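Local atomic coordinates of AmbC (Sorangium cellulosum, PDB entry 5O15), a protein that catalyses both dehydration and cyclisation steps, as a bifunctional dehydratase-cyclase polyketide synthase domain, in the biosynthesis of ambruticin. Residues Tyr34-Arg39 with Val101-Leu106; Ala143-Ala148 with Gly281-Arg286; Leu255-Glu260 with Ile274-Ala279. All coordinates share one frame; numbering follows the deposited sequence.

Contact 1 of 3, residues Tyr34-Arg39 with Val101-Leu106; sequences YVLSGR and VTVEAL
The ring of Tyr34 is carried on CB, which meets Val103 CB at 4.1 Å, while Val75 and Arg112 touch the tyrosine side chain from outside the two strands. Tyr34-Val103 and Leu36-Val101 are antiparallel pairs, each closed by two backbone hydrogen bonds, with Leu36 N to Val101 O at 2.9 Å and nearly straight. Between them Val35 faces Thr102 in a non-hydrogen-bonded pair, where Val35 CA approaches Val101 O at 3.5 Å. On the face of Tyr34, Leu36, Val101 and Val103, Leu36 CG lies anti to the carbonyl carbon (chi1 -62°), and the branch atom CD1 beyond it reaches diagonally to Val103 CG2 at 4.0 Å. Branched, apolar Leu36, Val101 and Val103 suit this buried side; Tyr34 lies at its partly exposed end. On the other face, in the conformer given, Thr102 OG1 hydrogen-bonds to His117 of strand 112-120, a polar choice fitting a less buried surface. Helix 61-75 covers the apolar face, as expected of the central helix of a hotdog fold, with Val75, Ala74 and Ala71 against these side chains. Strand 24-27 continues the sheet beyond 34-41, and strand 112-120 continues it beyond 96-103.

Contact 2 of 3, residues Ala143-Ala148 with Gly281-Arg286; sequences ATTAWA and GQPVAR. With GOL (glycerol), chain C.
Thr145 meets Gly281 and Pro283 through a first torsion of 51°, which sets OG1 in the crowded position between backbone N and carbonyl carbon, while CG2 stands anti to the carbonyl carbon. OG1 donates to Gly281 O at 2.7 Å, tilted 23° from the carbonyl plane, and CG2 packs on Pro283 CA at 3.8 Å. A beta-branched alcohol suits the place because one branch supplies the polar grip and the other the apolar one. Gly281 turns with phi at 84°, a value glycine adopts easily. A glycerol, probably from the crystallisation liquor, spans the surface side: its O2 donates to Thr145 OG1 at 2.8 Å and accepts from Thr145 N, and its O3 donates to Gln282 OE1 at 2.8 Å. Water 1 donates to Gly281 O at 2.8 Å and weakly to Thr145 O. Farther along, Arg286 CD lies 4.3 Å from Ala143 N, and in the conformer given the guanidinium forms a salt bridge with Glu248 and hydrogen bonds to the carbonyls of Pro140 and Ala141. Thr144 OG1 accepts from Ala146 N at 3.0 Å, an ST turn leading into the 3-10 segment 146-148. Val284 and Ala285 together face Leu276 as a classic beta bulge. The whole is consistent with the linker of a double hotdog fold, leaving the first hotdog and fastened to a strand of the second.

Contact 3 of 3, residues Leu255-Glu260 with Ile274-Ala279; sequences LRARVE and IELADA
A beta hairpin of the second hotdog brings Leu255-Glu260 and Ile274-Ala279 together, its two strands running antiparallel at 157°. Arg256 with Ala277 and Arg258 with Glu275 are the hydrogen-bonded pairs, each closed by two backbone bonds; Ala257-Leu276 and Val259-Ile274 are non-hydrogen-bonded, and there CA-H groups approach carbonyls, as Leu276 CA does Arg256 O at 3.3 Å. The more polar face is governed by Arg258 and Glu275, which lie side by side and point the same way. Arg258 starts with CG anti to the backbone N (chi1 179°) and stays extended to NE, a long arm whose NH1 meets Glu275 OE2 at 2.7 Å. The carboxylate oxygen sits at the guanidinium edge, in its plane, although the two planes are 65° apart. Glu260 makes this a network: its OE1 lies 2.9 Å from Arg258 NH2, and its OE2 takes a longer bond from NH1. Water 2 donates to both Glu275 OE2, at 2.6 Å, and Arg258 O, tying side chain to backbone. The guanidinium would be expected to offset the repulsion of the two carboxylates, Glu260 OE2 and Glu275 OE2 being 5.2 Å apart, and probably to keep them ionised. Arg258 NE hydrogen-bonds to Tyr191 OH, and Glu275 OE1 to Trp147 NE1.

The opposite face is apolar. Leu276 CD2 packs on Ala257 CB at 3.6 Å, where the small alanine admits the leucine branch, and Leu276 CD1 meets Leu255 CD1 at 3.8 Å. Val259 CG2 comes more loosely to Ile274 CG1, at 4.3 Å. Helix 211-225 lies against this side, with Leu213 on Leu255 and Ala217 and Leu218 on Ile274, while strand 189-195 flanks 254-261 and strand 283-295 flanks 269-277.

How the contacts relate
Contact 1 belongs to the first hotdog and comes first along the chain; its centre is about 30 Å from that of contact 2 and 29 Å from that of contact 3, with contacts 1 and 3 on opposite sides of the chain's centre. Contacts 2 and 3 have centres only 6 Å apart. Both segments of contact 3 fall between 143-148 and 281-286 in the sequence, and strand 283-295 pairs with strand 269-277. The ring of Trp147 in contact 2 packs, through CH2, against the backbone of Arg258 in contact 3. The probable linker thus lies against the second hotdog's hairpin, while contact 1 joins two strands in the other half.

Contact 1 of 3, residues Tyr34-Arg39 with Val101-Leu106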
ATOM      1  N   TYR A  34       5.994 -18.019  13.100  1.00 13.04           N
ATOM      2  CA  TYR A  34       5.702 -16.865  13.937  1.00 12.74           C
ATOM      3  C   TYR A  34       4.227 -16.531  13.830  1.00 13.21           C
ATOM      4  O   TYR A  34       3.600 -16.749  12.793  1.00 13.38           O
ATOM      5  CB  TYR A  34       6.468 -15.598  13.536  1.00 14.03           C
ATOM      6  CG  TYR A  34       7.963 -15.710  13.694  1.00 15.05           C
ATOM      7  CD1 TYR A  34       8.739 -16.415  12.786  1.00 15.78           C
ATOM      8  CD2 TYR A  34       8.612 -15.007  14.692  1.00 17.18           C
ATOM      9  CE1 TYR A  34      10.122 -16.473  12.913  1.00 18.02           C
ATOM     10  CE2 TYR A  34      10.000 -15.059  14.828  1.00 18.55           C
ATOM     11  CZ  TYR A  34      10.748 -15.773  13.935  1.00 20.06           C
ATOM     12  OH  TYR A  34      12.118 -15.800  14.067  1.00 26.22           O
ATOM     13  N   VAL A  35       3.699 -15.917  14.890  0.53 12.23           N
ATOM     14  CA  VAL A  35       2.324 -15.423  14.940  0.53 12.32           C
ATOM     15  C   VAL A  35       2.351 -14.020  15.525  0.53 13.83           C
ATOM     16  O   VAL A  35       2.676 -13.837  16.704  0.53 14.68           O
ATOM     17  CB  VAL A  35       1.396 -16.340  15.748  0.53 13.10           C
ATOM     18  CG1 VAL A  35      -0.013 -15.783  15.756  0.53 15.11           C
ATOM     19  CG2 VAL A  35       1.404 -17.729  15.150  0.53 13.49           C
ATOM     20  N   LEU A  36       1.986 -13.036  14.713  1.00 13.52           N
ATOM     21  CA  LEU A  36       1.917 -11.647  15.129  1.00 13.75           C
ATOM     22  C   LEU A  36       0.456 -11.283  15.321  1.00 14.05           C
ATOM     23  O   LEU A  36      -0.375 -11.576  14.465  1.00 16.36           O
ATOM     24  CB  LEU A  36       2.538 -10.706  14.086  1.00 14.71           C
ATOM     25  CG  LEU A  36       4.018 -10.918  13.814  1.00 18.74           C
ATOM     26  CD1 LEU A  36       4.285 -12.006  12.818  1.00 22.97           C
ATOM     27  CD2 LEU A  36       4.686  -9.663  13.342  1.00 24.68           C
ATOM     28  N   SER A  37       0.151 -10.639  16.435  1.00 13.87           N
ATOM     29  CA  SER A  37      -1.217 -10.297  16.764  1.00 14.38           C
ATOM     30  C   SER A  37      -1.318  -8.810  17.064  1.00 14.42           C
ATOM     31  O   SER A  37      -0.370  -8.206  17.567  1.00 17.54           O
ATOM     32  CB  SER A  37      -1.681 -11.071  18.007  1.00 15.91           C
ATOM     33  OG  SER A  37      -1.630 -12.459  17.791  1.00 16.98           O
ATOM     34  N   GLY A  38      -2.483  -8.246  16.802  1.00 14.67           N
ATOM     35  CA  GLY A  38      -2.694  -6.873  17.191  1.00 16.92           C
ATOM     36  C   GLY A  38      -4.121  -6.450  16.972  1.00 15.74           C
ATOM     37  O   GLY A  38      -5.032  -7.272  16.845  1.00 17.18           O
ATOM     38  N   ARG A  39      -4.310  -5.134  16.965  1.00 18.36           N
ATOM     39  CA  ARG A  39      -5.640  -4.553  16.934  1.00 19.01           C
ATOM     40  C   ARG A  39      -5.571  -3.270  16.129  1.00 17.79           C
ATOM     41  O   ARG A  39      -4.637  -2.479  16.293  1.00 20.04           O
ATOM     42  CB  ARG A  39      -6.093  -4.176  18.346  1.00 25.00           C
ATOM     43  CG  ARG A  39      -7.535  -3.743  18.478  1.00 28.81           C
ATOM     44  CD  ARG A  39      -7.950  -3.835  19.944  1.00 33.23           C
ATOM     45  NE  ARG A  39      -9.272  -3.269  20.198  1.00 37.49           N
ATOM     46  CZ  ARG A  39      -9.514  -1.977  20.403  1.00 38.65           C
ATOM     47  NH1 ARG A  39      -8.520  -1.095  20.378  1.00 38.57           N
ATOM     48  NH2 ARG A  39     -10.754  -1.559  20.629  1.00 40.86           N
ATOM     49  N   VAL A 101      -1.006 -11.939  11.769  1.00 12.15           N
ATOM     50  CA  VAL A 101      -0.122 -12.265  10.668  1.00 12.44           C
ATOM     51  C   VAL A 101       0.535 -13.589  11.006  1.00 12.28           C
ATOM     52  O   VAL A 101       1.182 -13.720  12.046  1.00 13.89           O
ATOM     53  CB  VAL A 101       0.937 -11.193  10.418  1.00 13.74           C
ATOM     54  CG1 VAL A 101       1.718 -11.569   9.210  1.00 15.39           C
ATOM     55  CG2 VAL A 101       0.261  -9.794  10.224  1.00 15.22           C
ATOM     56  N   THR A 102       0.350 -14.566  10.135  0.84 12.74           N
ATOM     57  CA  THR A 102       0.959 -15.886  10.293  0.84 13.72           C
ATOM     58  C   THR A 102       2.175 -15.940   9.381  0.84 12.56           C
ATOM     59  O   THR A 102       2.131 -15.500   8.230  0.84 14.08           O
ATOM     60  CB  THR A 102      -0.073 -17.013  10.019  0.84 17.56           C
ATOM     61  OG1 THR A 102      -0.644 -16.904   8.734  0.84 22.98           O
ATOM     62  CG2 THR A 102      -1.197 -16.978  10.985  0.84 17.76           C
ATOM     63  N   VAL A 103       3.281 -16.496   9.893  1.00 12.76           N
ATOM     64  CA  VAL A 103       4.492 -16.646   9.111  1.00 12.34           C
ATOM     65  C   VAL A 103       4.929 -18.097   9.217  1.00 12.99           C
ATOM     66  O   VAL A 103       5.057 -18.633  10.335  1.00 13.70           O
ATOM     67  CB  VAL A 103       5.615 -15.697   9.574  1.00 13.31           C
ATOM     68  CG1 VAL A 103       6.810 -15.797   8.607  1.00 15.63           C
ATOM     69  CG2 VAL A 103       5.133 -14.235   9.623  1.00 13.82           C
ATOM     70  N   GLU A 104       5.234 -18.696   8.079  1.00 12.51           N
ATOM     71  CA  GLU A 104       5.553 -20.107   7.960  1.00 13.10           C
ATOM     72  C   GLU A 104       7.062 -20.300   7.980  1.00 14.19           C
ATOM     73  O   GLU A 104       7.868 -19.379   8.132  1.00 14.35           O
ATOM     74  CB  GLU A 104       4.942 -20.656   6.671  1.00 16.67           C
ATOM     75  CG  GLU A 104       3.436 -20.472   6.532  1.00 20.84           C
ATOM     76  CD  GLU A 104       2.689 -21.001   7.725  1.00 27.78           C
ATOM     77  OE1 GLU A 104       2.986 -22.135   8.133  1.00 30.77           O
ATOM     78  OE2 GLU A 104       1.813 -20.295   8.281  1.00 31.63           O
ATOM     79  N   ALA A 105       7.448 -21.577   7.864  1.00 14.35           N
ATOM     80  CA  ALA A 105       8.854 -21.959   8.005  1.00 14.42           C
ATOM     81  C   ALA A 105       9.738 -21.448   6.867  1.00 15.58           C
ATOM     82  O   ALA A 105       9.317 -21.343   5.719  1.00 15.56           O
ATOM     83  CB  ALA A 105       8.978 -23.484   8.055  1.00 16.50           C
ATOM     84  N   LEU A 106      10.989 -21.164   7.212  1.00 15.37           N
ATOM     85  CA  LEU A 106      11.992 -20.787   6.227  1.00 16.55           C
ATOM     86  C   LEU A 106      12.333 -21.984   5.367  1.00 16.40           C
ATOM     87  O   LEU A 106      12.731 -23.035   5.887  1.00 19.95           O
ATOM     88  CB  LEU A 106      13.244 -20.308   6.954  1.00 17.91           C
ATOM     89  CG  LEU A 106      14.302 -19.670   6.059  1.00 18.41           C
ATOM     90  CD1 LEU A 106      13.887 -18.269   5.584  1.00 18.71           C
ATOM     91  CD2 LEU A 106      15.620 -19.589   6.784  1.00 21.61           C
TER

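Contact 2 of 3, residues Ala143-Ala148 with Gly281-Arg286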
ATOM      1  N   ALA A 143      17.866   0.042  -6.592  1.00 26.42           N
ATOM      2  CA  ALA A 143      17.626   0.971  -7.701  1.00 26.05           C
ATOM      3  C   ALA A 143      18.074   2.376  -7.322  1.00 22.69           C
ATOM      4  O   ALA A 143      17.737   2.853  -6.242  1.00 25.05           O
ATOM      5  CB  ALA A 143      16.145   1.016  -8.069  1.00 31.20           C
ATOM      6  N   THR A 144      18.834   3.014  -8.200  1.00 20.43           N
ATOM      7  CA  THR A 144      19.325   4.338  -7.895  1.00 17.45           C
ATOM      8  C   THR A 144      18.164   5.309  -7.669  1.00 16.44           C
ATOM      9  O   THR A 144      17.102   5.188  -8.277  1.00 17.37           O
ATOM     10  CB  THR A 144      20.211   4.849  -9.047  1.00 18.25           C
ATOM     11  OG1 THR A 144      20.654   6.178  -8.751  1.00 18.27           O
ATOM     12  CG2 THR A 144      19.471   4.910 -10.382  1.00 21.04           C
ATOM     13  N   THR A 145      18.421   6.349  -6.872  1.00 14.49           N
ATOM     14  CA  THR A 145      17.518   7.475  -6.691  1.00 13.12           C
ATOM     15  C   THR A 145      18.105   8.754  -7.270  1.00 12.25           C
ATOM     16  O   THR A 145      17.716   9.844  -6.878  1.00 12.79           O
ATOM     17  CB  THR A 145      17.143   7.638  -5.218  1.00 14.39           C
ATOM     18  OG1 THR A 145      18.345   7.665  -4.428  1.00 14.82           O
ATOM     19  CG2 THR A 145      16.227   6.467  -4.766  1.00 17.28           C
ATOM     20  N   ALA A 146      18.997   8.627  -8.249  1.00 12.78           N
ATOM     21  CA  ALA A 146      19.537   9.812  -8.904  1.00 12.46           C
ATOM     22  C   ALA A 146      18.442  10.659  -9.555  1.00 11.96           C
ATOM     23  O   ALA A 146      18.587  11.881  -9.680  1.00 12.48           O
ATOM     24  CB  ALA A 146      20.589   9.410  -9.932  1.00 14.41           C
ATOM     25  N   TRP A 147      17.330  10.030  -9.934  1.00 12.29           N
ATOM     26  CA  TRP A 147      16.206  10.752 -10.516  1.00 12.32           C
ATOM     27  C   TRP A 147      15.577  11.742  -9.544  1.00 11.87           C
ATOM     28  O   TRP A 147      14.886  12.657  -9.990  1.00 13.14           O
ATOM     29  CB  TRP A 147      15.116   9.770 -11.009  1.00 13.03           C
ATOM     30  CG  TRP A 147      14.669   8.765  -9.969  1.00 13.07           C
ATOM     31  CD1 TRP A 147      15.151   7.496  -9.787  1.00 14.01           C
ATOM     32  CD2 TRP A 147      13.693   8.974  -8.944  1.00 12.30           C
ATOM     33  NE1 TRP A 147      14.541   6.921  -8.708  1.00 14.43           N
ATOM     34  CE2 TRP A 147      13.647   7.811  -8.173  1.00 12.66           C
ATOM     35  CE3 TRP A 147      12.848  10.035  -8.603  1.00 12.36           C
ATOM     36  CZ2 TRP A 147      12.800   7.675  -7.077  1.00 13.72           C
ATOM     37  CZ3 TRP A 147      12.004   9.887  -7.522  1.00 12.50           C
ATOM     38  CH2 TRP A 147      11.998   8.737  -6.765  1.00 13.10           C
ATOM     39  N   ALA A 148      15.783  11.577  -8.237  1.00 11.40           N
ATOM     40  CA  ALA A 148      15.234  12.469  -7.221  1.00 12.02           C
ATOM     41  C   ALA A 148      16.164  13.636  -6.923  1.00 11.93           C
ATOM     42  O   ALA A 148      15.752  14.574  -6.247  1.00 13.18           O
ATOM     43  CB  ALA A 148      14.976  11.662  -5.937  1.00 12.67           C
ATOM     44  N   GLY A 281      17.378  12.783  -1.071  1.00 11.27           N
ATOM     45  CA  GLY A 281      17.651  12.092  -2.308  1.00 12.07           C
ATOM     46  C   GLY A 281      17.999  10.623  -2.140  1.00 12.34           C
ATOM     47  O   GLY A 281      18.454  10.006  -3.104  1.00 14.34           O
ATOM     48  N   GLN A 282      17.827  10.056  -0.951  1.00 11.22           N
ATOM     49  CA  GLN A 282      18.274   8.708  -0.675  1.00 11.27           C
ATOM     50  C   GLN A 282      17.109   7.717  -0.716  1.00 11.28           C
ATOM     51  O   GLN A 282      15.959   8.060  -0.443  1.00 11.76           O
ATOM     52  CB  GLN A 282      18.950   8.669   0.701  1.00 12.03           C
ATOM     53  CG  GLN A 282      20.230   9.495   0.801  1.00 12.42           C
ATOM     54  CD  GLN A 282      21.399   8.872   0.096  1.00 11.91           C
ATOM     55  OE1 GLN A 282      21.213   8.038  -0.780  1.00 13.22           O
ATOM     56  NE2 GLN A 282      22.612   9.254   0.468  1.00 11.50           N
ATOM     57  N   PRO A 283      17.384   6.436  -0.986  1.00 11.87           N
ATOM     58  CA  PRO A 283      16.303   5.464  -1.121  1.00 12.73           C
ATOM     59  C   PRO A 283      15.555   5.278   0.183  1.00 12.87           C
ATOM     60  O   PRO A 283      16.152   5.135   1.253  1.00 14.63           O
ATOM     61  CB  PRO A 283      17.017   4.172  -1.556  1.00 15.64           C
ATOM     62  CG  PRO A 283      18.347   4.573  -1.995  1.00 19.19           C
ATOM     63  CD  PRO A 283      18.689   5.891  -1.398  1.00 13.44           C
ATOM     64  N   VAL A 284      14.238   5.170   0.072  1.00 12.01           N
ATOM     65  CA  VAL A 284      13.364   4.787   1.176  1.00 12.51           C
ATOM     66  C   VAL A 284      12.736   3.424   0.965  1.00 12.45           C
ATOM     67  O   VAL A 284      12.707   2.610   1.885  1.00 13.38           O
ATOM     68  CB  VAL A 284      12.276   5.850   1.447  1.00 13.09           C
ATOM     69  CG1 VAL A 284      11.214   5.331   2.396  1.00 15.50           C
ATOM     70  CG2 VAL A 284      12.904   7.096   1.974  1.00 15.02           C
ATOM     71  N   ALA A 285      12.177   3.173  -0.203  1.00 12.55           N
ATOM     72  CA  ALA A 285      11.462   1.922  -0.439  1.00 13.15           C
ATOM     73  C   ALA A 285      11.327   1.706  -1.916  1.00 13.41           C
ATOM     74  O   ALA A 285      11.389   2.666  -2.708  1.00 14.88           O
ATOM     75  CB  ALA A 285      10.091   1.885   0.226  1.00 15.93           C
ATOM     76  N   ARG A 286      11.061   0.464  -2.295  0.54 14.44           N
ATOM     77  CA  ARG A 286      10.741   0.187  -3.676  0.54 14.86           C
ATOM     78  C   ARG A 286       9.807  -0.997  -3.729  0.54 14.07           C
ATOM     79  O   ARG A 286       9.899  -1.925  -2.905  0.54 15.39           O
ATOM     80  CB  ARG A 286      11.986  -0.061  -4.521  0.54 17.80           C
ATOM     81  CG  ARG A 286      12.873  -1.156  -3.982  0.54 19.77           C
ATOM     82  CD  ARG A 286      14.243  -1.095  -4.636  0.54 24.27           C
ATOM     83  NE  ARG A 286      15.100  -2.193  -4.212  0.54 25.83           N
ATOM     84  CZ  ARG A 286      15.652  -2.285  -3.007  0.54 25.88           C
ATOM     85  NH1 ARG A 286      15.420  -1.337  -2.098  0.54 25.52           N
ATOM     86  NH2 ARG A 286      16.432  -3.330  -2.715  0.54 25.78           N
TER
HETATM   87  C1  GOL C 401      23.059   6.287  -5.734  1.00 19.40           C
HETATM   88  O1  GOL C 401      22.629   5.687  -6.968  1.00 22.06           O
HETATM   89  C2  GOL C 401      21.867   7.128  -5.219  1.00 17.38           C
HETATM   90  O2  GOL C 401      20.810   6.389  -4.925  1.00 19.61           O
HETATM   91  C3  GOL C 401      22.374   7.894  -3.972  1.00 16.69           C
HETATM   92  O3  GOL C 401      21.306   8.579  -3.496  1.00 18.87           O
HETATM   93  O   HOH W   1      20.065  10.763  -5.290  1.00 20.84           O

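Contact 3 of 3, residues Leu255-Glu260 with Ile274-Ala279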
ATOM      1  N   LEU A 255       7.883  12.143   0.614  1.00 13.38           N
ATOM      2  CA  LEU A 255       8.782  11.414  -0.281  1.00 14.23           C
ATOM      3  C   LEU A 255       8.667  11.987  -1.667  1.00 12.12           C
ATOM      4  O   LEU A 255       7.646  12.577  -2.014  1.00 13.70           O
ATOM      5  CB  LEU A 255       8.386   9.913  -0.397  1.00 18.66           C
ATOM      6  CG  LEU A 255       8.406   9.143   0.888  1.00 18.77           C
ATOM      7  CD1 LEU A 255       7.683   7.804   0.750  1.00 22.77           C
ATOM      8  CD2 LEU A 255       9.853   8.822   1.274  1.00 20.64           C
ATOM      9  N   ARG A 256       9.682  11.705  -2.481  1.00 11.25           N
ATOM     10  CA  ARG A 256       9.548  11.752  -3.925  1.00 11.88           C
ATOM     11  C   ARG A 256       9.374  10.338  -4.454  1.00 11.92           C
ATOM     12  O   ARG A 256       9.914   9.384  -3.897  1.00 12.18           O
ATOM     13  CB  ARG A 256      10.718  12.442  -4.604  1.00 12.19           C
ATOM     14  CG  ARG A 256      10.663  13.933  -4.420  1.00 12.56           C
ATOM     15  CD  ARG A 256      11.788  14.650  -5.093  1.00 11.99           C
ATOM     16  NE  ARG A 256      11.607  16.091  -4.943  1.00 13.78           N
ATOM     17  CZ  ARG A 256      12.545  16.999  -5.142  1.00 14.24           C
ATOM     18  NH1 ARG A 256      13.752  16.645  -5.538  1.00 13.71           N
ATOM     19  NH2 ARG A 256      12.283  18.296  -4.961  1.00 15.13           N
ATOM     20  N   ALA A 257       8.586  10.210  -5.521  1.00 11.59           N
ATOM     21  CA  ALA A 257       8.236   8.930  -6.094  1.00 11.34           C
ATOM     22  C   ALA A 257       8.491   8.949  -7.587  1.00 10.42           C
ATOM     23  O   ALA A 257       8.266   9.952  -8.278  1.00 11.05           O
ATOM     24  CB  ALA A 257       6.755   8.639  -5.864  1.00 12.33           C
ATOM     25  N   ARG A 258       8.892   7.778  -8.076  1.00 10.95           N
ATOM     26  CA  ARG A 258       8.971   7.442  -9.484  1.00 11.55           C
ATOM     27  C   ARG A 258       8.122   6.196  -9.689  1.00 10.84           C
ATOM     28  O   ARG A 258       8.406   5.141  -9.101  1.00 11.20           O
ATOM     29  CB  ARG A 258      10.408   7.181  -9.924  1.00 12.72           C
ATOM     30  CG  ARG A 258      10.543   6.809 -11.372  1.00 14.04           C
ATOM     31  CD  ARG A 258      11.981   6.493 -11.726  1.00 17.30           C
ATOM     32  NE  ARG A 258      12.116   6.176 -13.146  1.00 22.13           N
ATOM     33  CZ  ARG A 258      12.094   4.945 -13.659  1.00 28.74           C
ATOM     34  NH1 ARG A 258      11.967   3.877 -12.882  1.00 34.04           N
ATOM     35  NH2 ARG A 258      12.229   4.785 -14.969  1.00 33.46           N
ATOM     36  N   VAL A 259       7.083   6.303 -10.495  1.00 11.64           N
ATOM     37  CA  VAL A 259       6.161   5.213 -10.777  1.00 11.69           C
ATOM     38  C   VAL A 259       6.278   4.948 -12.270  1.00 12.72           C
ATOM     39  O   VAL A 259       5.868   5.768 -13.094  1.00 13.68           O
ATOM     40  CB  VAL A 259       4.728   5.580 -10.377  1.00 12.26           C
ATOM     41  CG1 VAL A 259       3.801   4.413 -10.664  1.00 13.74           C
ATOM     42  CG2 VAL A 259       4.637   5.965  -8.940  1.00 14.05           C
ATOM     43  N   GLU A 260       6.827   3.798 -12.622  1.00 12.92           N
ATOM     44  CA  GLU A 260       7.072   3.434 -14.007  1.00 14.64           C
ATOM     45  C   GLU A 260       6.012   2.450 -14.473  1.00 15.44           C
ATOM     46  O   GLU A 260       5.951   1.315 -13.987  1.00 17.02           O
ATOM     47  CB  GLU A 260       8.471   2.863 -14.187  1.00 17.76           C
ATOM     48  CG  GLU A 260       8.775   2.552 -15.631  1.00 26.47           C
ATOM     49  CD  GLU A 260      10.253   2.527 -15.923  1.00 37.54           C
ATOM     50  OE1 GLU A 260      10.673   3.189 -16.899  1.00 44.44           O
ATOM     51  OE2 GLU A 260      10.998   1.880 -15.169  1.00 40.73           O
ATOM     52  N   ILE A 274       7.347   1.034  -8.347  1.00 12.31           N
ATOM     53  CA  ILE A 274       7.339   2.231  -7.509  1.00 12.48           C
ATOM     54  C   ILE A 274       8.675   2.348  -6.824  1.00 12.53           C
ATOM     55  O   ILE A 274       9.116   1.389  -6.167  1.00 14.42           O
ATOM     56  CB  ILE A 274       6.224   2.196  -6.448  1.00 13.29           C
ATOM     57  CG1 ILE A 274       4.857   2.062  -7.098  1.00 14.80           C
ATOM     58  CG2 ILE A 274       6.298   3.419  -5.532  1.00 14.31           C
ATOM     59  CD1 ILE A 274       3.728   1.780  -6.125  1.00 16.53           C
ATOM     60  N   GLU A 275       9.297   3.510  -6.909  1.00 12.21           N
ATOM     61  CA  GLU A 275      10.518   3.797  -6.184  1.00 12.39           C
ATOM     62  C   GLU A 275      10.308   5.071  -5.389  1.00 11.38           C
ATOM     63  O   GLU A 275       9.782   6.051  -5.927  1.00 12.07           O
ATOM     64  CB  GLU A 275      11.699   3.959  -7.127  1.00 14.50           C
ATOM     65  CG  GLU A 275      12.029   2.735  -7.959  1.00 15.98           C
ATOM     66  CD  GLU A 275      12.833   3.196  -9.142  1.00 21.64           C
ATOM     67  OE1 GLU A 275      13.961   3.691  -8.930  1.00 21.94           O
ATOM     68  OE2 GLU A 275      12.290   3.190 -10.276  1.00 24.68           O
ATOM     69  N   LEU A 276      10.745   5.077  -4.137  1.00 11.44           N
ATOM     70  CA  LEU A 276      10.542   6.199  -3.224  1.00 11.56           C
ATOM     71  C   LEU A 276      11.872   6.664  -2.662  1.00 11.36           C
ATOM     72  O   LEU A 276      12.699   5.846  -2.246  1.00 11.91           O
ATOM     73  CB  LEU A 276       9.610   5.778  -2.086  1.00 12.69           C
ATOM     74  CG  LEU A 276       8.257   5.228  -2.537  1.00 13.17           C
ATOM     75  CD1 LEU A 276       7.447   4.706  -1.374  1.00 17.01           C
ATOM     76  CD2 LEU A 276       7.444   6.279  -3.287  1.00 14.01           C
ATOM     77  N   ALA A 277      12.050   7.981  -2.629  1.00 10.88           N
ATOM     78  CA  ALA A 277      13.241   8.633  -2.130  1.00 10.97           C
ATOM     79  C   ALA A 277      12.889   9.654  -1.058  1.00 11.28           C
ATOM     80  O   ALA A 277      11.864  10.336  -1.134  1.00 12.81           O
ATOM     81  CB  ALA A 277      13.979   9.328  -3.278  1.00 12.11           C
ATOM     82  N   ASP A 278      13.777   9.784  -0.082  1.00 11.27           N
ATOM     83  CA  ASP A 278      13.623  10.766   0.978  1.00 12.20           C
ATOM     84  C   ASP A 278      14.035  12.157   0.525  1.00 11.38           C
ATOM     85  O   ASP A 278      14.490  12.368  -0.600  1.00 12.24           O
ATOM     86  CB  ASP A 278      14.341  10.334   2.261  1.00 13.13           C
ATOM     87  CG  ASP A 278      15.866  10.405   2.191  1.00 14.25           C
ATOM     88  OD1 ASP A 278      16.435  11.141   1.361  1.00 13.55           O
ATOM     89  OD2 ASP A 278      16.475   9.692   3.042  1.00 16.65           O
ATOM     90  N   ALA A 279      13.863  13.121   1.433  1.00 12.23           N
ATOM     91  CA  ALA A 279      14.112  14.534   1.142  1.00 13.14           C
ATOM     92  C   ALA A 279      15.561  14.838   0.832  1.00 11.96           C
ATOM     93  O   ALA A 279      15.836  15.904   0.279  1.00 12.50           O
ATOM     94  CB  ALA A 279      13.644  15.379   2.323  1.00 15.22           C
TER
HETATM   95  O   HOH W   2       9.684   2.998 -10.528  1.00 18.91           O